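Side-chain contact in uncharacterized protein YLR132C (Kluyveromyces marxianus, PDB 6PFQ), which is probably an RNA-trimming nuclease of the 2H phosphodiesterase superfamily, the Usb1 enzyme that processes the end of U6 snRNA: residues 38-43 with 180-185. Numbering follows the deposited sequence.
Sequences DTHHRN and RNLVAT
Leu182 holds CG anti to its backbone N (chi1 176°), which carries both methyls out from helix 169-186, while His40 keeps CG anti to its carbonyl carbon (chi1 -71°) and brings the face of its imidazole under CD1. Leu182 CD1 sits over the middle of that face, 3.7 Å from the centroid of the His40 ring and only 9° off the ring normal, a CH-pi contact. The other methyl, CD2, lies 3.8 Å from His40 CB and also meets the bent chain of Arg42, whose CG and NE are each 4.0 Å from Leu182 CD2. A branched leucine suits this place: CD1 covers the imidazole while CD2 fits between His40 CB and Arg42. Histidine offers a flat face to the methyl and keeps NE2 for a hydrogen bond to Glu186; an alanine here would probably leave CD1 without its aromatic cover and Glu186 without this partner. The guanidinium of Arg42 reaches Ser178 OG and Arg175 O. His41, with positive phi, is the C-prime residue of the Schellman motif ending helix 20-39. Thus the C-terminal end of that helix is joined to helix 169-186, with Met37 touching Leu182 and Val183, and Asn43 ND2 hydrogen-bonds to Gln161 O at the end of strand 154-161.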
ATOM      1  N   ASP A  38      -6.865  17.207 -14.056  1.00 32.90           N
ATOM      2  CA  ASP A  38      -7.076  18.629 -14.345  1.00 34.43           C
ATOM      3  C   ASP A  38      -8.146  18.826 -15.406  1.00 33.18           C
ATOM      4  O   ASP A  38      -9.035  19.671 -15.259  1.00 38.15           O
ATOM      5  CB  ASP A  38      -5.778  19.264 -14.837  1.00 36.86           C
ATOM      6  CG  ASP A  38      -4.803  19.522 -13.735  1.00 48.82           C
ATOM      7  OD1 ASP A  38      -5.235  19.566 -12.572  1.00 53.84           O
ATOM      8  OD2 ASP A  38      -3.597  19.693 -14.033  1.00 55.60           O
ATOM      9  N   THR A  39      -8.027  18.099 -16.520  1.00 31.96           N
ATOM     10  CA  THR A  39      -9.004  18.216 -17.599  1.00 36.76           C
ATOM     11  C   THR A  39     -10.421  18.008 -17.094  1.00 41.62           C
ATOM     12  O   THR A  39     -11.354  18.705 -17.514  1.00 39.25           O
ATOM     13  CB  THR A  39      -8.695  17.172 -18.663  1.00 41.81           C
ATOM     14  OG1 THR A  39      -7.476  17.528 -19.308  1.00 43.13           O
ATOM     15  CG2 THR A  39      -9.832  17.039 -19.656  1.00 44.35           C
ATOM     16  N   HIS A  40     -10.600  17.079 -16.159  1.00 34.75           N
ATOM     17  CA  HIS A  40     -11.920  16.738 -15.663  1.00 35.25           C
ATOM     18  C   HIS A  40     -12.277  17.442 -14.372  1.00 31.37           C
ATOM     19  O   HIS A  40     -13.269  17.063 -13.742  1.00 36.85           O
ATOM     20  CB  HIS A  40     -12.018  15.223 -15.505  1.00 37.17           C
ATOM     21  CG  HIS A  40     -12.064  14.509 -16.816  1.00 35.26           C
ATOM     22  ND1 HIS A  40     -13.245  14.139 -17.416  1.00 38.95           N
ATOM     23  CD2 HIS A  40     -11.080  14.149 -17.666  1.00 35.14           C
ATOM     24  CE1 HIS A  40     -12.983  13.556 -18.571  1.00 40.61           C
ATOM     25  NE2 HIS A  40     -11.677  13.540 -18.744  1.00 39.97           N
ATOM     26  N   HIS A  41     -11.491  18.447 -13.963  1.00 32.66           N
ATOM     27  CA  HIS A  41     -11.774  19.239 -12.764  1.00 40.28           C
ATOM     28  C   HIS A  41     -11.887  18.347 -11.529  1.00 42.06           C
ATOM     29  O   HIS A  41     -12.761  18.537 -10.667  1.00 35.89           O
ATOM     30  CB  HIS A  41     -13.026  20.097 -12.959  1.00 46.56           C
ATOM     31  CG  HIS A  41     -12.937  20.990 -14.154  1.00 58.25           C
ATOM     32  ND1 HIS A  41     -13.642  20.754 -15.315  1.00 62.57           N
ATOM     33  CD2 HIS A  41     -12.167  22.076 -14.394  1.00 62.46           C
ATOM     34  CE1 HIS A  41     -13.334  21.677 -16.207  1.00 66.31           C
ATOM     35  NE2 HIS A  41     -12.436  22.487 -15.676  1.00 65.96           N
ATOM     36  N   ARG A  42     -10.984  17.374 -11.442  1.00 36.11           N
ATOM     37  CA  ARG A  42     -10.854  16.495 -10.287  1.00 29.98           C
ATOM     38  C   ARG A  42      -9.620  16.861  -9.473  1.00 31.80           C
ATOM     39  O   ARG A  42      -8.671  17.450  -9.987  1.00 29.06           O
ATOM     40  CB  ARG A  42     -10.729  15.031 -10.710  1.00 30.08           C
ATOM     41  CG  ARG A  42     -11.841  14.548 -11.608  1.00 40.55           C
ATOM     42  CD  ARG A  42     -12.871  13.846 -10.807  1.00 45.56           C
ATOM     43  NE  ARG A  42     -13.895  13.213 -11.628  1.00 46.51           N
ATOM     44  CZ  ARG A  42     -14.694  12.255 -11.174  1.00 45.61           C
ATOM     45  NH1 ARG A  42     -14.582  11.824  -9.911  1.00 29.21           N
ATOM     46  NH2 ARG A  42     -15.616  11.740 -11.973  1.00 45.10           N
ATOM     47  N   ASN A  43      -9.626  16.455  -8.199  1.00 30.84           N
ATOM     48  CA  ASN A  43      -8.433  16.583  -7.365  1.00 30.97           C
ATOM     49  C   ASN A  43      -7.274  15.753  -7.918  1.00 30.30           C
ATOM     50  O   ASN A  43      -7.456  14.652  -8.460  1.00 28.74           O
ATOM     51  CB  ASN A  43      -8.749  16.141  -5.930  1.00 28.36           C
ATOM     52  CG  ASN A  43      -9.420  17.239  -5.116  1.00 31.35           C
ATOM     53  OD1 ASN A  43      -9.592  18.346  -5.597  1.00 27.03           O
ATOM     54  ND2 ASN A  43      -9.797  16.927  -3.874  1.00 29.61           N
ATOM     55  N   ARG A 180     -12.587   6.161 -10.191  1.00 24.06           N
ATOM     56  CA  ARG A 180     -12.004   4.879 -10.565  1.00 22.57           C
ATOM     57  C   ARG A 180     -12.205   4.609 -12.055  1.00 28.13           C
ATOM     58  O   ARG A 180     -11.274   4.178 -12.758  1.00 27.85           O
ATOM     59  CB  ARG A 180     -12.639   3.763  -9.749  1.00 21.20           C
ATOM     60  CG  ARG A 180     -12.188   3.778  -8.270  1.00 25.29           C
ATOM     61  CD  ARG A 180     -13.142   2.924  -7.441  1.00 25.37           C
ATOM     62  NE  ARG A 180     -12.562   2.622  -6.123  1.00 26.77           N
ATOM     63  CZ  ARG A 180     -13.276   2.175  -5.101  1.00 25.26           C
ATOM     64  NH1 ARG A 180     -14.605   2.029  -5.254  1.00 25.73           N
ATOM     65  NH2 ARG A 180     -12.678   1.897  -3.934  1.00 22.41           N
ATOM     66  N   ASN A 181     -13.411   4.874 -12.564  1.00 26.61           N
ATOM     67  CA  ASN A 181     -13.642   4.657 -13.993  1.00 28.74           C
ATOM     68  C   ASN A 181     -12.822   5.617 -14.838  1.00 31.04           C
ATOM     69  O   ASN A 181     -12.352   5.251 -15.915  1.00 31.07           O
ATOM     70  CB  ASN A 181     -15.131   4.816 -14.338  1.00 28.96           C
ATOM     71  CG  ASN A 181     -15.392   4.718 -15.852  1.00 37.85           C
ATOM     72  OD1 ASN A 181     -15.297   3.650 -16.427  1.00 42.19           O
ATOM     73  ND2 ASN A 181     -15.666   5.848 -16.492  1.00 46.70           N
ATOM     74  N   LEU A 182     -12.688   6.863 -14.389  1.00 27.13           N
ATOM     75  CA  LEU A 182     -11.966   7.856 -15.172  1.00 28.74           C
ATOM     76  C   LEU A 182     -10.488   7.493 -15.321  1.00 27.23           C
ATOM     77  O   LEU A 182      -9.946   7.526 -16.433  1.00 30.34           O
ATOM     78  CB  LEU A 182     -12.142   9.236 -14.545  1.00 25.37           C
ATOM     79  CG  LEU A 182     -11.358  10.353 -15.221  1.00 27.43           C
ATOM     80  CD1 LEU A 182     -11.814  10.517 -16.685  1.00 26.23           C
ATOM     81  CD2 LEU A 182     -11.461  11.664 -14.402  1.00 27.41           C
ATOM     82  N   VAL A 183      -9.813   7.140 -14.215  1.00 27.72           N
ATOM     83  CA  VAL A 183      -8.387   6.846 -14.355  1.00 29.89           C
ATOM     84  C   VAL A 183      -8.197   5.588 -15.180  1.00 32.90           C
ATOM     85  O   VAL A 183      -7.248   5.508 -15.992  1.00 27.79           O
ATOM     86  CB  VAL A 183      -7.645   6.746 -13.005  1.00 31.07           C
ATOM     87  CG1 VAL A 183      -7.722   8.065 -12.266  1.00 28.65           C
ATOM     88  CG2 VAL A 183      -8.169   5.593 -12.116  1.00 27.03           C
ATOM     89  N   ALA A 184      -9.125   4.626 -15.067  1.00 29.31           N
ATOM     90  CA  ALA A 184      -8.998   3.400 -15.853  1.00 30.80           C
ATOM     91  C   ALA A 184      -9.236   3.647 -17.344  1.00 35.15           C
ATOM     92  O   ALA A 184      -8.557   3.062 -18.194  1.00 35.78           O
ATOM     93  CB  ALA A 184      -9.967   2.343 -15.315  1.00 29.99           C
ATOM     94  N   THR A 185     -10.201   4.483 -17.692  1.00 33.26           N
ATOM     95  CA  THR A 185     -10.529   4.654 -19.109  1.00 36.17           C
ATOM     96  C   THR A 185      -9.655   5.687 -19.802  1.00 36.75           C
ATOM     97  O   THR A 185      -9.353   5.539 -20.997  1.00 37.90           O
ATOM     98  CB  THR A 185     -11.994   5.075 -19.287  1.00 35.25           C
ATOM     99  OG1 THR A 185     -12.188   6.338 -18.670  1.00 43.75           O
ATOM    100  CG2 THR A 185     -12.924   4.115 -18.639  1.00 33.67           C
TER